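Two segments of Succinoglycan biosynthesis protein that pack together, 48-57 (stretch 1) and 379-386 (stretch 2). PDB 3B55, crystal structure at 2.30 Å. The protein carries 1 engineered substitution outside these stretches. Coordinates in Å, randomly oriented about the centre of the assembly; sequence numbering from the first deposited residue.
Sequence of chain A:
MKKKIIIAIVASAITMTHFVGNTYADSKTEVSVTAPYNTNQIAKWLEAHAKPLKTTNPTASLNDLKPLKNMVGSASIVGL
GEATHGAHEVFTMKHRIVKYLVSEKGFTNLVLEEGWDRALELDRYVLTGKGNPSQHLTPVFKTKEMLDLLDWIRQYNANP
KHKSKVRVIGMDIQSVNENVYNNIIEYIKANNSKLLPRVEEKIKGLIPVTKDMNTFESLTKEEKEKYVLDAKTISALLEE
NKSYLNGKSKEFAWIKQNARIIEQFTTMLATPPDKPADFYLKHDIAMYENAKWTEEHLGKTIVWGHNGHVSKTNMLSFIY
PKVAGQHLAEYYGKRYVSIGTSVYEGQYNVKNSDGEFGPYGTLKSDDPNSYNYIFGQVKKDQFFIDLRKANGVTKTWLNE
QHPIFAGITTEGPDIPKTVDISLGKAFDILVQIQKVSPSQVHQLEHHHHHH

Stretch 1, residues 48-57: AHAKPLKTTN
Stretch 2 379-386: KKDQFFID

Two extended segments pair antiparallel, their strand directions 148° apart and their axes 4.3 Å apart at closest approach. Lys-51 faces Phe-384 (CA to CA 5.2 Å) and Pro-52 faces Phe-383 (CA to CA 4.3 Å). Lys-51 (phi/psi -96/112) and Phe-384 (-132/167) exchange two backbone hydrogen bonds, Lys-51 N to Phe-384 O at 2.8 Å and Phe-384 N to Lys-51 O at 2.9 Å. Pro-52 (-65/136), lacking an amide hydrogen, suits the non-hydrogen-bonded position. Beyond it, Leu-53 N donates to Gln-382 O at 2.9 Å.

Apolar packing lines both faces. Phe-384 (chi1 p, chi2 -74°) shares a face with Lys-51 and Leu-53: Lys-51 CB lies over its ring, 3.8 Å from the centroid of Phe-384, a CH-pi contact, while Leu-53 CD1 meets the ring edge at Phe-384 CD1, 3.4 Å away. On the other face, with Pro-52, Phe-383 (chi1 p, chi2 -85°) brings CD2 to 3.2 Å from Ala-50 CB, where a small methyl fits closely. In all, 638 Å² is buried.

Waters extend the pairing. Lys-51 (m, m, t, m) leads its amine away; water 1 accepts from Lys-51 NZ and Asp-386 N and donates to His-49 O, each at 3.0 Å. Water 2 donates to Leu-53 O at 2.7 Å and accepts from Gln-382 N at 3.3 Å.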

# COMPACT_ATOMS: atom_id res chain seq x y z
N ALA A 48 -25.37 -2.35 16.37
CA ALA A 48 -25.46 -1.43 17.49
C ALA A 48 -24.17 -0.68 17.76
O ALA A 48 -24.18 0.39 18.37
CB ALA A 48 -25.89 -2.20 18.74
N HIS A 49 -23.04 -1.22 17.31
CA HIS A 49 -21.75 -0.57 17.55
C HIS A 49 -21.13 0.03 16.29
O HIS A 49 -20.05 0.63 16.35
CB HIS A 49 -20.77 -1.55 18.18
CG HIS A 49 -21.08 -1.87 19.61
ND1 HIS A 49 -22.20 -2.56 19.99
CD2 HIS A 49 -20.43 -1.55 20.76
CE1 HIS A 49 -22.24 -2.65 21.31
NE2 HIS A 49 -21.17 -2.04 21.80
N ALA A 50 -21.80 -0.14 15.16
CA ALA A 50 -21.28 0.39 13.91
C ALA A 50 -21.47 1.89 13.84
O ALA A 50 -22.50 2.42 14.26
CB ALA A 50 -21.98 -0.29 12.73
N LYS A 51 -20.45 2.58 13.32
CA LYS A 51 -20.48 4.03 13.14
C LYS A 51 -20.92 4.21 11.69
O LYS A 51 -20.17 3.86 10.77
CB LYS A 51 -19.09 4.63 13.36
CG LYS A 51 -18.51 4.38 14.75
CD LYS A 51 -19.33 5.05 15.84
CE LYS A 51 -18.73 4.83 17.23
NZ LYS A 51 -18.70 3.39 17.64
N PRO A 52 -22.13 4.74 11.47
CA PRO A 52 -22.63 4.94 10.11
C PRO A 52 -21.88 5.94 9.23
O PRO A 52 -21.51 7.02 9.67
CB PRO A 52 -24.08 5.38 10.34
CG PRO A 52 -23.98 6.16 11.60
CD PRO A 52 -23.09 5.27 12.46
N LEU A 53 -21.67 5.53 7.99
CA LEU A 53 -21.00 6.35 6.99
C LEU A 53 -22.12 6.82 6.07
O LEU A 53 -22.83 6.00 5.48
CB LEU A 53 -19.98 5.53 6.21
CG LEU A 53 -18.49 5.75 6.49
CD1 LEU A 53 -18.28 6.53 7.78
CD2 LEU A 53 -17.80 4.39 6.54
N LYS A 54 -22.29 8.13 5.98
CA LYS A 54 -23.35 8.72 5.17
C LYS A 54 -23.20 8.51 3.67
O LYS A 54 -24.19 8.28 2.97
CB LYS A 54 -23.44 10.22 5.51
CG LYS A 54 -24.79 10.86 5.25
CD LYS A 54 -25.02 12.05 6.19
CE LYS A 54 -25.13 11.59 7.65
NZ LYS A 54 -25.42 12.71 8.59
N THR A 55 -21.98 8.59 3.16
CA THR A 55 -21.74 8.43 1.72
C THR A 55 -20.34 7.87 1.47
O THR A 55 -19.60 7.60 2.42
CB THR A 55 -21.78 9.77 0.98
OG1 THR A 55 -20.60 10.51 1.29
CG2 THR A 55 -22.99 10.59 1.42
N THR A 56 -20.01 7.71 0.19
CA THR A 56 -18.68 7.26 -0.23
C THR A 56 -18.14 8.36 -1.17
O THR A 56 -17.08 8.22 -1.77
CB THR A 56 -18.72 5.90 -1.00
OG1 THR A 56 -19.60 5.98 -2.12
CG2 THR A 56 -19.18 4.78 -0.10
N ASN A 57 -18.90 9.45 -1.27
CA ASN A 57 -18.53 10.60 -2.11
C ASN A 57 -17.37 11.35 -1.45
O ASN A 57 -17.47 11.80 -0.30
CB ASN A 57 -19.73 11.54 -2.26
CG ASN A 57 -19.52 12.59 -3.34
OD1 ASN A 57 -18.45 13.19 -3.44
ND2 ASN A 57 -20.54 12.82 -4.16
N LYS A 379 -27.78 -3.40 8.64
CA LYS A 379 -28.64 -2.55 7.83
C LYS A 379 -28.16 -1.12 7.61
O LYS A 379 -28.85 -0.16 7.94
CB LYS A 379 -30.06 -2.53 8.40
CG LYS A 379 -31.13 -2.75 7.35
CD LYS A 379 -32.51 -2.78 7.99
CE LYS A 379 -33.51 -3.59 7.18
NZ LYS A 379 -33.76 -3.08 5.82
N LYS A 380 -26.98 -1.00 7.02
CA LYS A 380 -26.40 0.29 6.73
C LYS A 380 -25.59 0.17 5.44
O LYS A 380 -24.86 -0.80 5.26
CB LYS A 380 -25.51 0.75 7.88
CG LYS A 380 -26.24 0.96 9.21
CD LYS A 380 -25.26 1.41 10.29
CE LYS A 380 -25.97 1.79 11.59
NZ LYS A 380 -26.62 0.63 12.26
N ASP A 381 -25.74 1.14 4.55
CA ASP A 381 -25.03 1.15 3.28
C ASP A 381 -23.52 1.08 3.48
O ASP A 381 -22.84 0.30 2.82
CB ASP A 381 -25.40 2.40 2.48
CG ASP A 381 -26.84 2.38 2.01
OD1 ASP A 381 -27.47 3.46 1.97
OD2 ASP A 381 -27.34 1.29 1.66
N GLN A 382 -23.00 1.90 4.39
CA GLN A 382 -21.58 1.95 4.71
C GLN A 382 -21.43 2.28 6.20
O GLN A 382 -22.24 3.02 6.76
CB GLN A 382 -20.85 3.05 3.93
CG GLN A 382 -21.08 3.09 2.43
CD GLN A 382 -22.37 3.77 2.07
OE1 GLN A 382 -22.83 4.67 2.78
NE2 GLN A 382 -22.95 3.37 0.96
N PHE A 383 -20.39 1.74 6.82
CA PHE A 383 -20.14 1.99 8.23
C PHE A 383 -18.77 1.46 8.62
O PHE A 383 -18.18 0.66 7.90
CB PHE A 383 -21.20 1.31 9.10
CG PHE A 383 -21.18 -0.20 9.02
CD1 PHE A 383 -21.86 -0.86 8.00
CD2 PHE A 383 -20.48 -0.95 9.95
CE1 PHE A 383 -21.85 -2.25 7.91
CE2 PHE A 383 -20.46 -2.34 9.87
CZ PHE A 383 -21.14 -3.00 8.85
N PHE A 384 -18.26 1.92 9.75
CA PHE A 384 -17.00 1.41 10.24
C PHE A 384 -17.15 1.07 11.71
O PHE A 384 -18.14 1.45 12.34
CB PHE A 384 -15.84 2.38 9.99
CG PHE A 384 -15.95 3.70 10.70
CD1 PHE A 384 -16.85 4.68 10.26
CD2 PHE A 384 -15.09 4.01 11.74
CE1 PHE A 384 -16.87 5.94 10.84
CE2 PHE A 384 -15.11 5.27 12.33
CZ PHE A 384 -16.00 6.24 11.88
N ILE A 385 -16.19 0.34 12.24
CA ILE A 385 -16.27 -0.08 13.63
C ILE A 385 -14.91 -0.42 14.19
O ILE A 385 -14.02 -0.86 13.46
CB ILE A 385 -17.19 -1.31 13.75
CG1 ILE A 385 -17.21 -1.83 15.19
CG2 ILE A 385 -16.73 -2.39 12.78
CD1 ILE A 385 -18.43 -2.68 15.50
N ASP A 386 -14.75 -0.21 15.50
CA ASP A 386 -13.49 -0.52 16.17
C ASP A 386 -13.55 -1.97 16.64
O ASP A 386 -14.25 -2.28 17.62
CB ASP A 386 -13.29 0.40 17.37
CG ASP A 386 -11.86 0.37 17.89
OD1 ASP A 386 -11.23 -0.71 17.81
OD2 ASP A 386 -11.38 1.41 18.39
O HOH W 1 -17.10 0.89 17.00
O HOH W 2 -24.84 4.19 5.84